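Local coordinates for protein protocatechuate decarboxylase (Klebsiella pneumoniae, PDB 5O3M) that decarboxylates protocatechuate (3,4-dihydroxybenzoate) to catechol, probably with the prenylated flavin cofactor used by UbiD-family enzymes, at residues F149-L154 / I324-V329; P167-G172 / L192-R197; P225-M230 / V284-L289; G292-E297 / S320-K325. All blocks are in the same frame, centred on the assembly; numbering follows the deposited sequence.

Contact 1 (F149-L154 / I324-V329)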
loop_
_atom_site.group_PDB
_atom_site.type_symbol
_atom_site.label_atom_id
_atom_site.label_comp_id
_atom_site.label_asym_id
_atom_site.label_seq_id
_atom_site.Cartn_x
_atom_site.Cartn_y
_atom_site.Cartn_z
ATOM N N PHE A 149 -9.443 64.748 10.894
ATOM C CA PHE A 149 -8.955 63.564 10.206
ATOM C C PHE A 149 -9.607 62.315 10.779
ATOM O O PHE A 149 -9.679 62.142 11.998
ATOM C CB PHE A 149 -7.430 63.467 10.333
ATOM C CG PHE A 149 -6.844 62.262 9.644
ATOM C CD1 PHE A 149 -6.805 61.032 10.285
ATOM C CD2 PHE A 149 -6.347 62.357 8.350
ATOM C CE1 PHE A 149 -6.271 59.900 9.648
ATOM C CE2 PHE A 149 -5.815 61.237 7.704
ATOM C CZ PHE A 149 -5.778 60.007 8.356
ATOM N N ASP A 150 -10.082 61.444 9.893
ATOM C CA ASP A 150 -10.631 60.157 10.309
ATOM C C ASP A 150 -10.444 59.178 9.158
ATOM O O ASP A 150 -11.163 59.243 8.156
ATOM C CB ASP A 150 -12.103 60.273 10.703
ATOM C CG ASP A 150 -12.638 59.004 11.372
ATOM O OD1 ASP A 150 -13.651 59.116 12.094
ATOM O OD2 ASP A 150 -12.040 57.904 11.205
ATOM N N LEU A 151 -9.481 58.266 9.311
ATOM C CA LEU A 151 -9.216 57.265 8.284
ATOM C C LEU A 151 -10.500 56.609 7.787
ATOM O O LEU A 151 -10.635 56.318 6.594
ATOM C CB LEU A 151 -8.253 56.214 8.842
ATOM C CG LEU A 151 -7.640 55.217 7.865
ATOM C CD1 LEU A 151 -7.034 55.951 6.672
ATOM C CD2 LEU A 151 -6.574 54.419 8.595
ATOM N N ARG A 152 -11.466 56.390 8.686
ATOM C CA ARG A 152 -12.626 55.567 8.354
ATOM C C ARG A 152 -13.600 56.280 7.422
ATOM O O ARG A 152 -14.355 55.620 6.699
ATOM C CB ARG A 152 -13.343 55.135 9.632
ATOM C CG ARG A 152 -12.490 54.288 10.567
ATOM C CD ARG A 152 -13.077 54.258 11.971
ATOM N NE ARG A 152 -13.222 55.614 12.499
ATOM C CZ ARG A 152 -13.505 55.903 13.767
ATOM N NH1 ARG A 152 -13.670 54.937 14.659
ATOM N NH2 ARG A 152 -13.619 57.162 14.144
ATOM N N THR A 153 -13.623 57.613 7.436
ATOM C CA THR A 153 -14.498 58.361 6.545
ATOM C C THR A 153 -13.771 58.935 5.334
ATOM O O THR A 153 -14.427 59.283 4.348
ATOM C CB THR A 153 -15.177 59.508 7.301
ATOM O OG1 THR A 153 -14.175 60.430 7.736
ATOM C CG2 THR A 153 -15.922 58.983 8.515
ATOM N N LEU A 154 -12.443 59.056 5.395
ATOM C CA LEU A 154 -11.690 59.589 4.264
ATOM C C LEU A 154 -11.631 58.588 3.114
ATOM O O LEU A 154 -11.744 58.972 1.943
ATOM C CB LEU A 154 -10.278 59.970 4.710
ATOM C CG LEU A 154 -9.402 60.644 3.654
ATOM C CD1 LEU A 154 -9.969 62.021 3.330
ATOM C CD2 LEU A 154 -7.971 60.745 4.135
ATOM N N ILE A 324 -0.287 50.009 12.646
ATOM C CA ILE A 324 0.234 51.212 12.000
ATOM C C ILE A 324 -0.533 52.420 12.536
ATOM O O ILE A 324 -1.756 52.522 12.364
ATOM C CB ILE A 324 0.122 51.146 10.468
ATOM C CG1 ILE A 324 0.973 50.022 9.887
ATOM C CG2 ILE A 324 0.574 52.464 9.861
ATOM C CD1 ILE A 324 0.887 49.940 8.371
ATOM N N LYS A 325 0.186 53.335 13.185
ATOM C CA LYS A 325 -0.356 54.636 13.552
ATOM C C LYS A 325 -0.171 55.582 12.364
ATOM O O LYS A 325 0.962 55.833 11.933
ATOM C CB LYS A 325 0.331 55.161 14.815
ATOM C CG LYS A 325 -0.058 56.579 15.224
ATOM C CD LYS A 325 -1.516 56.686 15.661
ATOM C CE LYS A 325 -1.798 55.882 16.916
ATOM N NZ LYS A 325 -3.067 56.318 17.566
ATOM N N VAL A 326 -1.280 56.081 11.824
ATOM C CA VAL A 326 -1.263 56.879 10.600
ATOM C C VAL A 326 -0.916 58.327 10.930
ATOM O O VAL A 326 -1.608 58.979 11.720
ATOM C CB VAL A 326 -2.613 56.793 9.878
ATOM C CG1 VAL A 326 -2.636 57.743 8.689
ATOM C CG2 VAL A 326 -2.903 55.330 9.449
ATOM N N LYS A 327 0.151 58.838 10.314
ATOM C CA LYS A 327 0.525 60.241 10.443
ATOM C C LYS A 327 0.024 61.101 9.291
ATOM O O LYS A 327 -0.142 62.307 9.470
ATOM C CB LYS A 327 2.051 60.394 10.539
ATOM C CG LYS A 327 2.720 59.580 11.642
ATOM C CD LYS A 327 2.481 60.167 13.028
ATOM C CE LYS A 327 3.803 60.591 13.660
ATOM N NZ LYS A 327 3.743 60.695 15.152
ATOM N N ALA A 328 -0.229 60.526 8.120
ATOM C CA ALA A 328 -0.746 61.304 7.001
ATOM C C ALA A 328 -1.319 60.366 5.944
ATOM O O ALA A 328 -0.931 59.198 5.855
ATOM C CB ALA A 328 0.349 62.189 6.389
ATOM N N VAL A 329 -2.252 60.886 5.152
ATOM C CA VAL A 329 -2.684 60.247 3.912
ATOM C C VAL A 329 -2.526 61.273 2.800
ATOM O O VAL A 329 -3.083 62.376 2.881
ATOM C CB VAL A 329 -4.137 59.742 3.974
ATOM C CG1 VAL A 329 -4.523 59.113 2.630
ATOM C CG2 VAL A 329 -4.334 58.752 5.117
#
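F149, L151 and L154 press their apolar ends onto V326 and V329, packing the short helix 151-154 and F149, two residues ahead of it, against a bulged strand of the split beta-barrel that forms the central domain of UbiD-type enzymes. This packed side is all hydrocarbon. V329 meets all three partners: its CG2 lies at the edge of the F149 ring, 3.8 Å from CZ, and 4.2 Å from L151 CD1, while L154 comes tip to tip, with CD2 4.0 Å from V329 CB. V326 divides its methyls, CG1 going to F149 CZ at 3.9 Å and CG2 to L151 CD2 at the same 3.9 Å. With CG anti to the backbone N (chi1 180°), the F149 side chain reaches out from the loop and crosses both valines at about a right angle. A classic beta bulge, K327 and A328 facing E286, lies between the two valines and lets residues three apart point to the same side. F142 adds to this core beside F149 and L154.

The other side of the turn is polar and looser, with R152 and T153 exposed to solvent. Here D150 is the N-cap, and R152 folds back to grip its carboxylate side-on, NH2 reaching OD1 at 2.8 Å. D150 OD2 takes two bonds, from R152 NE at 2.9 Å on its syn lone pair and from R152 N at 3.0 Å, above the carboxylate plane.

Contact 2 (P167-G172 / L192-R197). With 9JE (pentane-1,5-diol), chain G.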
loop_
_atom_site.group_PDB
_atom_site.type_symbol
_atom_site.label_atom_id
_atom_site.label_comp_id
_atom_site.label_asym_id
_atom_site.label_seq_id
_atom_site.Cartn_x
_atom_site.Cartn_y
_atom_site.Cartn_z
ATOM N N PRO A 167 -13.197 46.445 7.807
ATOM C CA PRO A 167 -12.813 46.944 6.476
ATOM C C PRO A 167 -11.335 46.687 6.184
ATOM O O PRO A 167 -10.485 46.814 7.067
ATOM C CB PRO A 167 -13.112 48.452 6.553
ATOM C CG PRO A 167 -13.935 48.650 7.805
ATOM C CD PRO A 167 -13.612 47.519 8.728
ATOM N N PHE A 168 -11.024 46.351 4.923
ATOM C CA PHE A 168 -9.654 46.042 4.509
ATOM C C PHE A 168 -9.184 46.891 3.330
ATOM O O PHE A 168 -9.968 47.233 2.437
ATOM C CB PHE A 168 -9.507 44.558 4.102
ATOM C CG PHE A 168 -9.282 43.625 5.259
ATOM C CD1 PHE A 168 -10.354 43.175 6.025
ATOM C CD2 PHE A 168 -8.002 43.180 5.568
ATOM C CE1 PHE A 168 -10.149 42.314 7.092
ATOM C CE2 PHE A 168 -7.790 42.305 6.634
ATOM C CZ PHE A 168 -8.868 41.881 7.396
ATOM N N PHE A 169 -7.891 47.218 3.333
ATOM C CA PHE A 169 -7.136 47.482 2.114
ATOM C C PHE A 169 -6.320 46.233 1.807
ATOM O O PHE A 169 -5.546 45.770 2.659
ATOM C CB PHE A 169 -6.208 48.692 2.264
ATOM C CG PHE A 169 -6.904 49.948 2.763
ATOM C CD1 PHE A 169 -7.745 50.676 1.933
ATOM C CD2 PHE A 169 -6.699 50.401 4.057
ATOM C CE1 PHE A 169 -8.379 51.829 2.390
ATOM C CE2 PHE A 169 -7.327 51.538 4.518
ATOM C CZ PHE A 169 -8.162 52.263 3.675
ATOM N N CYS A 170 -6.497 45.682 0.605
ATOM C CA CYS A 170 -5.902 44.394 0.255
ATOM C C CYS A 170 -4.730 44.492 -0.706
ATOM O O CYS A 170 -4.112 43.467 -1.004
ATOM C CB CYS A 170 -6.961 43.456 -0.343
ATOM S SG CYS A 170 -8.234 42.925 0.843
ATOM N N LEU A 171 -4.392 45.678 -1.197
ATOM C CA LEU A 171 -3.286 45.800 -2.143
ATOM C C LEU A 171 -2.313 46.877 -1.688
ATOM O O LEU A 171 -1.898 47.745 -2.458
ATOM C CB LEU A 171 -3.811 46.067 -3.551
ATOM C CG LEU A 171 -4.276 44.832 -4.327
ATOM C CD1 LEU A 171 -4.771 45.225 -5.685
ATOM C CD2 LEU A 171 -3.141 43.789 -4.451
ATOM N N GLY A 172 -1.928 46.825 -0.412
ATOM C CA GLY A 172 -1.018 47.798 0.158
ATOM C C GLY A 172 0.445 47.438 -0.008
ATOM O O GLY A 172 0.914 46.426 0.531
ATOM N N LEU A 192 -4.433 45.180 5.039
ATOM C CA LEU A 192 -4.527 45.917 6.302
ATOM C C LEU A 192 -5.986 46.123 6.680
ATOM O O LEU A 192 -6.790 46.545 5.838
ATOM C CB LEU A 192 -3.831 47.285 6.208
ATOM C CG LEU A 192 -2.367 47.339 5.758
ATOM C CD1 LEU A 192 -2.276 47.448 4.241
ATOM C CD2 LEU A 192 -1.636 48.488 6.421
ATOM N N CYS A 193 -6.324 45.850 7.942
ATOM C CA CYS A 193 -7.672 46.086 8.448
ATOM C C CYS A 193 -7.738 47.431 9.179
ATOM O O CYS A 193 -6.842 47.771 9.963
ATOM C CB CYS A 193 -8.119 44.943 9.375
ATOM S SG CYS A 193 -9.849 45.067 10.031
ATOM N N VAL A 194 -8.811 48.186 8.921
ATOM C CA VAL A 194 -8.980 49.537 9.458
ATOM C C VAL A 194 -9.500 49.437 10.887
ATOM O O VAL A 194 -10.604 48.937 11.127
ATOM C CB VAL A 194 -9.930 50.380 8.590
ATOM C CG1 VAL A 194 -9.982 51.841 9.096
ATOM C CG2 VAL A 194 -9.510 50.339 7.145
ATOM N N GLN A 195 -8.713 49.935 11.837
ATOM C CA GLN A 195 -8.984 49.700 13.246
ATOM C C GLN A 195 -9.416 50.937 14.010
ATOM O O GLN A 195 -9.886 50.802 15.147
ATOM C CB GLN A 195 -7.749 49.094 13.919
ATOM C CG GLN A 195 -7.303 47.787 13.253
ATOM C CD GLN A 195 -8.261 46.645 13.535
ATOM O OE1 GLN A 195 -9.245 46.814 14.256
ATOM N NE2 GLN A 195 -7.969 45.472 12.982
ATOM N N GLY A 196 -9.283 52.126 13.430
ATOM C CA GLY A 196 -9.679 53.322 14.147
ATOM C C GLY A 196 -9.484 54.575 13.322
ATOM O O GLY A 196 -9.139 54.536 12.137
ATOM N N ARG A 197 -9.725 55.698 13.998
ATOM C CA ARG A 197 -9.546 57.022 13.417
ATOM C C ARG A 197 -8.225 57.143 12.666
ATOM O O ARG A 197 -8.140 57.842 11.650
ATOM C CB ARG A 197 -9.617 58.053 14.547
ATOM C CG ARG A 197 -9.884 59.475 14.135
ATOM C CD ARG A 197 -9.460 60.417 15.251
ATOM N NE ARG A 197 -8.006 60.547 15.288
ATOM C CZ ARG A 197 -7.331 61.574 14.771
ATOM N NH1 ARG A 197 -7.981 62.576 14.189
ATOM N NH2 ARG A 197 -6.006 61.605 14.839
HETATM C C02 9JE G . 0.803 38.033 -2.327
HETATM C C03 9JE G . -0.205 38.832 -3.132
HETATM C C04 9JE G . -1.641 38.685 -2.635
HETATM C C05 9JE G . -2.168 39.928 -1.910
HETATM C C06 9JE G . -3.534 39.711 -1.243
HETATM O O01 9JE G . 1.415 37.108 -3.181
HETATM O O07 9JE G . -3.855 40.789 -0.388
#
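F169 and L192 exchange a pair of backbone hydrogen bonds, L192 N to F169 O at 2.7 Å and F169 N to L192 O at 2.8 Å. A third bond follows one step along, from V194 N to P167 O at 2.8 Å, and is the straightest of the set (164° at the hydrogen). Between them F168 and C193 form a non-hydrogen-bonded antiparallel pair. Farther along, the first strand leaves the extended shape at C170 and L171, and the C170 carbonyl oxygen accepts a hydrogen bond from O07 of a bound pentane-1,5-diol at 2.8 Å.

The side chains pack on both faces of the ladder. On one, the F168 ring lies with a face toward C193: CB makes a CH-pi contact 3.9 Å from the ring centroid, displaced toward the rim, and SG adds a sulfur-aromatic contact over the same ring. On the other, F169 brings CE2 to within 3.6 Å of V194 CG2. Its CG sits beside the backbone N (chi1 -53°), which sends the ring away from the L192 side chain and toward the valine. L192 reaches toward G172, its CD1 lying 4.3 Å from G172 CA, and also touches I228 of strand 224-230.

Strands 168-177 and 185-196 thus make a buried antiparallel beta hairpin of the split barrel, whose first strand contributes C170 to a pocket also lined by L340, H347, L350 and A351.

Contact 3 (P225-M230 / V284-L289); sequences PITINM and VIEGEL
T227 and E286 stand side by side and point the same way from their strands, T227 CG2 lying 4.1 Å from E286 CG. At the next pair on the same face, N229 and V284 repeat the arrangement, with the amide oxygen OD1 beside the valine methyl CG2 at 3.5 Å. The polar ends of this row turn to the chain around 271-278, part loop and part the short strand 276-278. The E286 carboxylate is met by the backbone N of V271 and S272, one on each oxygen, and N229 OD1 by that of I278. T227 places OG1 between its backbone N and carbonyl carbon (chi1 58°), where N229 ND2 donates to it at 3.3 Å and K276 O is a further partner.

Underneath runs an antiparallel ladder of the split beta-barrel, twisted so that the strand directions differ by 143°. I226 pairs with G287 and I228 with I285, each through two backbone hydrogen bonds, the shortest being I228 N to I285 O at 2.8 Å.

The opposite face is apolar and adjoins M202 and L200 of strand 199-202. Here I228 and I285 stand directly across from each other, CB to CB at 4.1 Å. I226 lays its CG2 methyl over the backbone of G287, 3.3 Å from the carbonyl O, and reaches out with CD1 toward L289. M230 extends from the strand and then bends at its sulfur (chi3 -69°), which carries CE obliquely across to I285 CD1 at 3.6 Å.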
loop_
_atom_site.group_PDB
_atom_site.type_symbol
_atom_site.label_atom_id
_atom_site.label_comp_id
_atom_site.label_asym_id
_atom_site.label_seq_id
_atom_site.Cartn_x
_atom_site.Cartn_y
_atom_site.Cartn_z
ATOM N N PRO A 225 8.947 53.811 10.833
ATOM C CA PRO A 225 8.212 54.576 9.821
ATOM C C PRO A 225 8.040 53.768 8.543
ATOM O O PRO A 225 8.948 53.068 8.090
ATOM C CB PRO A 225 9.094 55.806 9.598
ATOM C CG PRO A 225 10.464 55.318 9.906
ATOM C CD PRO A 225 10.312 54.325 11.031
ATOM N N ILE A 226 6.856 53.894 7.955
ATOM C CA ILE A 226 6.429 53.044 6.857
ATOM C C ILE A 226 5.530 53.876 5.953
ATOM O O ILE A 226 4.916 54.853 6.395
ATOM C CB ILE A 226 5.709 51.793 7.424
ATOM C CG1 ILE A 226 5.246 50.846 6.324
ATOM C CG2 ILE A 226 4.538 52.201 8.291
ATOM C CD1 ILE A 226 4.665 49.571 6.883
ATOM N N THR A 227 5.496 53.525 4.671
ATOM C CA THR A 227 4.457 54.015 3.772
ATOM C C THR A 227 3.754 52.828 3.131
ATOM O O THR A 227 4.383 51.801 2.834
ATOM C CB THR A 227 4.999 54.959 2.667
ATOM O OG1 THR A 227 6.008 54.291 1.891
ATOM C CG2 THR A 227 5.556 56.258 3.266
ATOM N N ILE A 228 2.446 52.976 2.938
ATOM C CA ILE A 228 1.601 51.968 2.318
ATOM C C ILE A 228 1.071 52.583 1.033
ATOM O O ILE A 228 0.254 53.511 1.078
ATOM C CB ILE A 228 0.445 51.544 3.233
ATOM C CG1 ILE A 228 0.953 51.177 4.642
ATOM C CG2 ILE A 228 -0.367 50.454 2.571
ATOM C CD1 ILE A 228 1.809 49.913 4.708
ATOM N N ASN A 229 1.518 52.068 -0.108
ATOM C CA ASN A 229 1.214 52.649 -1.407
ATOM C C ASN A 229 0.185 51.792 -2.142
ATOM O O ASN A 229 0.376 50.582 -2.297
ATOM C CB ASN A 229 2.495 52.789 -2.231
ATOM C CG ASN A 229 3.561 53.625 -1.529
ATOM O OD1 ASN A 229 3.715 54.807 -1.817
ATOM N ND2 ASN A 229 4.301 53.010 -0.615
ATOM N N MET A 230 -0.893 52.417 -2.612
ATOM C CA MET A 230 -2.000 51.701 -3.232
ATOM C C MET A 230 -2.430 52.410 -4.508
ATOM O O MET A 230 -2.463 53.640 -4.557
ATOM C CB MET A 230 -3.183 51.606 -2.276
ATOM C CG MET A 230 -2.800 51.078 -0.905
ATOM S SD MET A 230 -4.240 50.908 0.161
ATOM C CE MET A 230 -4.643 52.631 0.422
ATOM N N VAL A 284 -1.489 57.123 -0.696
ATOM C CA VAL A 284 -0.368 56.774 0.180
ATOM C C VAL A 284 -0.785 56.975 1.633
ATOM O O VAL A 284 -1.144 58.088 2.031
ATOM C CB VAL A 284 0.891 57.603 -0.124
ATOM C CG1 VAL A 284 1.999 57.279 0.881
ATOM C CG2 VAL A 284 1.362 57.340 -1.554
ATOM N N ILE A 285 -0.708 55.916 2.430
ATOM C CA ILE A 285 -0.867 56.016 3.880
ATOM C C ILE A 285 0.523 56.040 4.513
ATOM O O ILE A 285 1.291 55.076 4.389
ATOM C CB ILE A 285 -1.711 54.858 4.436
ATOM C CG1 ILE A 285 -3.092 54.839 3.777
ATOM C CG2 ILE A 285 -1.879 55.008 5.919
ATOM C CD1 ILE A 285 -3.802 53.489 3.858
ATOM N N GLU A 286 0.860 57.151 5.164
ATOM C CA GLU A 286 2.114 57.301 5.895
ATOM C C GLU A 286 1.846 57.054 7.374
ATOM O O GLU A 286 0.880 57.588 7.930
ATOM C CB GLU A 286 2.720 58.699 5.690
ATOM C CG GLU A 286 2.828 59.138 4.217
ATOM C CD GLU A 286 3.632 60.429 4.019
ATOM O OE1 GLU A 286 4.012 61.065 5.033
ATOM O OE2 GLU A 286 3.886 60.806 2.844
ATOM N N GLY A 287 2.690 56.246 8.002
ATOM C CA GLY A 287 2.534 55.996 9.418
ATOM C C GLY A 287 3.775 55.369 10.013
ATOM O O GLY A 287 4.840 55.333 9.393
ATOM N N GLU A 288 3.620 54.881 11.242
ATOM C CA GLU A 288 4.687 54.167 11.925
ATOM C C GLU A 288 4.125 52.943 12.642
ATOM O O GLU A 288 3.076 53.018 13.293
ATOM C CB GLU A 288 5.423 55.090 12.917
ATOM C CG GLU A 288 4.529 56.027 13.706
ATOM C CD GLU A 288 5.320 57.043 14.522
ATOM O OE1 GLU A 288 6.405 57.451 14.061
ATOM O OE2 GLU A 288 4.862 57.429 15.622
ATOM N N LEU A 289 4.821 51.813 12.508
ATOM C CA LEU A 289 4.473 50.618 13.279
ATOM C C LEU A 289 4.834 50.832 14.746
ATOM O O LEU A 289 6.006 51.033 15.080
ATOM C CB LEU A 289 5.187 49.389 12.719
ATOM C CG LEU A 289 4.621 48.858 11.396
ATOM C CD1 LEU A 289 5.614 47.958 10.672
ATOM C CD2 LEU A 289 3.316 48.115 11.637
#

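Contact 4 (G292-E297 / S320-K325)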
loop_
_atom_site.group_PDB
_atom_site.type_symbol
_atom_site.label_atom_id
_atom_site.label_comp_id
_atom_site.label_asym_id
_atom_site.label_seq_id
_atom_site.Cartn_x
_atom_site.Cartn_y
_atom_site.Cartn_z
ATOM N N GLY A 292 5.524 47.753 21.120
ATOM C CA GLY A 292 4.849 47.304 22.325
ATOM C C GLY A 292 3.344 47.427 22.271
ATOM O O GLY A 292 2.711 47.661 23.305
ATOM N N VAL A 293 2.753 47.269 21.090
ATOM C CA VAL A 293 1.323 47.475 20.878
ATOM C C VAL A 293 0.819 46.381 19.943
ATOM O O VAL A 293 1.447 46.098 18.916
ATOM C CB VAL A 293 1.035 48.883 20.307
ATOM C CG1 VAL A 293 -0.355 48.973 19.706
ATOM C CG2 VAL A 293 1.190 49.938 21.394
ATOM N N ARG A 294 -0.294 45.750 20.315
ATOM C CA ARG A 294 -0.935 44.715 19.512
ATOM C C ARG A 294 -2.444 44.888 19.616
ATOM O O ARG A 294 -2.957 45.475 20.567
ATOM C CB ARG A 294 -0.549 43.286 19.952
ATOM C CG ARG A 294 0.927 42.934 19.838
ATOM C CD ARG A 294 1.362 42.691 18.404
ATOM N NE ARG A 294 2.741 42.220 18.369
ATOM C CZ ARG A 294 3.804 43.001 18.544
ATOM N NH1 ARG A 294 3.654 44.306 18.743
ATOM N NH2 ARG A 294 5.022 42.479 18.513
ATOM N N VAL A 295 -3.153 44.360 18.625
ATOM C CA VAL A 295 -4.602 44.472 18.560
ATOM C C VAL A 295 -5.159 43.151 18.054
ATOM O O VAL A 295 -4.501 42.426 17.303
ATOM C CB VAL A 295 -5.043 45.642 17.641
ATOM C CG1 VAL A 295 -4.887 45.266 16.179
ATOM C CG2 VAL A 295 -6.467 46.040 17.922
ATOM N N ARG A 296 -6.378 42.834 18.477
ATOM C CA ARG A 296 -7.095 41.701 17.908
ATOM C C ARG A 296 -7.697 42.112 16.566
ATOM O O ARG A 296 -8.335 43.163 16.460
ATOM C CB ARG A 296 -8.175 41.229 18.882
ATOM C CG ARG A 296 -8.796 39.878 18.547
ATOM C CD ARG A 296 -9.524 39.287 19.756
ATOM N NE ARG A 296 -10.372 40.268 20.434
ATOM C CZ ARG A 296 -11.637 40.531 20.107
ATOM N NH1 ARG A 296 -12.219 39.890 19.098
ATOM N NH2 ARG A 296 -12.321 41.445 20.796
ATOM N N GLU A 297 -7.484 41.295 15.534
ATOM C CA GLU A 297 -7.850 41.719 14.183
ATOM C C GLU A 297 -9.330 42.084 14.103
ATOM O O GLU A 297 -9.697 43.128 13.548
ATOM C CB GLU A 297 -7.495 40.625 13.169
ATOM C CG GLU A 297 -7.526 41.080 11.710
ATOM C CD GLU A 297 -6.811 40.122 10.775
ATOM O OE1 GLU A 297 -6.526 38.986 11.193
ATOM O OE2 GLU A 297 -6.528 40.496 9.621
ATOM N N SER A 320 -3.461 38.823 17.472
ATOM C CA SER A 320 -2.359 39.650 17.967
ATOM C C SER A 320 -1.607 40.224 16.768
ATOM O O SER A 320 -0.715 39.566 16.222
ATOM C CB SER A 320 -1.433 38.833 18.859
ATOM O OG SER A 320 -0.282 39.581 19.208
ATOM N N LEU A 321 -1.956 41.452 16.373
ATOM C CA LEU A 321 -1.340 42.089 15.220
ATOM C C LEU A 321 -0.677 43.409 15.607
ATOM O O LEU A 321 -1.173 44.124 16.487
ATOM C CB LEU A 321 -2.372 42.354 14.110
ATOM C CG LEU A 321 -2.881 41.218 13.225
ATOM C CD1 LEU A 321 -4.067 41.711 12.404
ATOM C CD2 LEU A 321 -1.795 40.676 12.292
ATOM N N PRO A 322 0.440 43.759 14.974
ATOM C CA PRO A 322 0.991 45.110 15.145
ATOM C C PRO A 322 0.086 46.153 14.496
ATOM O O PRO A 322 -0.729 45.852 13.619
ATOM C CB PRO A 322 2.353 45.034 14.446
ATOM C CG PRO A 322 2.205 43.897 13.447
ATOM C CD PRO A 322 1.248 42.918 14.062
ATOM N N VAL A 323 0.251 47.401 14.931
ATOM C CA VAL A 323 -0.621 48.509 14.538
ATOM C C VAL A 323 0.199 49.567 13.806
ATOM O O VAL A 323 1.256 49.984 14.293
ATOM C CB VAL A 323 -1.321 49.122 15.766
ATOM C CG1 VAL A 323 -1.793 50.547 15.475
ATOM C CG2 VAL A 323 -2.478 48.238 16.196
ATOM N N ILE A 324 -0.287 50.009 12.646
ATOM C CA ILE A 324 0.234 51.212 12.000
ATOM C C ILE A 324 -0.533 52.420 12.536
ATOM O O ILE A 324 -1.756 52.522 12.364
ATOM C CB ILE A 324 0.122 51.146 10.468
ATOM C CG1 ILE A 324 0.973 50.022 9.887
ATOM C CG2 ILE A 324 0.574 52.464 9.861
ATOM C CD1 ILE A 324 0.887 49.940 8.371
ATOM N N LYS A 325 0.186 53.335 13.185
ATOM C CA LYS A 325 -0.356 54.636 13.552
ATOM C C LYS A 325 -0.171 55.582 12.364
ATOM O O LYS A 325 0.962 55.833 11.933
ATOM C CB LYS A 325 0.331 55.161 14.815
ATOM C CG LYS A 325 -0.058 56.579 15.224
ATOM C CD LYS A 325 -1.516 56.686 15.661
ATOM C CE LYS A 325 -1.798 55.882 16.916
ATOM N NZ LYS A 325 -3.067 56.318 17.566
HETATM O O HOH W 1 1.923 47.795 16.932
HETATM O O HOH W 2 2.075 39.315 18.645
#
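R294 lays the aliphatic part of its side chain over the L321-P322 peptide, with CD 3.5 Å from L321 O and 3.7 Å from P322 N. The chain bends at CG (chi2 -75°), and this turn brings the guanidinium back over its own segment, where NH1 donates to V293 O at 2.8 Å. That oxygen lies in the guanidinium plane, whereas the nitrogen stands well above the plane of the carbonyl. E218 makes a salt bridge with NH2, and NE donates to a water that also lies beside S320 OG, so the arginine is held at several points on the solvent side.

Beneath it the backbones meet as a single antiparallel bridge, V295 with L321, hydrogen-bonded both ways at 2.9 Å between each N and the facing O. The segments soon diverge from this point. Where they part, another water fills in for a direct bond: V323 N donates to it, and it lies within hydrogen-bonding distance of V293 O. The bridge fastens the loop after strand 283-289 to L321, near the start of strand 323-331 in the split beta-barrel.

Packing flanks the bridge. V323 receives two valines, V295 at about a right angle with CG1 3.8 Å from V323 CG2, and V293 obliquely with CG1 4.1 Å from V323 CB. At the buried end, the L321 methyl CD1 rests against the length of the extended E297 side chain, 3.6 Å from both CG and CD. E297 OE1 is meanwhile bound by the backbone N of N318.

In the fold
All four contacts reach one antiparallel barrel sheet. Contacts 1 and 3 have centres about 10 Å apart and are stitched together at E286, whose O and N bond K327 N and A328 O, both at 2.8 Å. Contacts 1 and 2, equally close, join through L151 N and R197 O at 2.7 Å. Contact 4 shares I324 and K325 with contact 1 and meets contact 2 through Q195 NE2 and E297 O at 3.0 Å; I324 CD1 also packs 3.5 Å from L192 CD2. Contact 2 alone touches a bound pentanediol, through C170; the M230 side chain of contact 3 and that of E297 in contact 4 each lie about 10 Å from a bound diol.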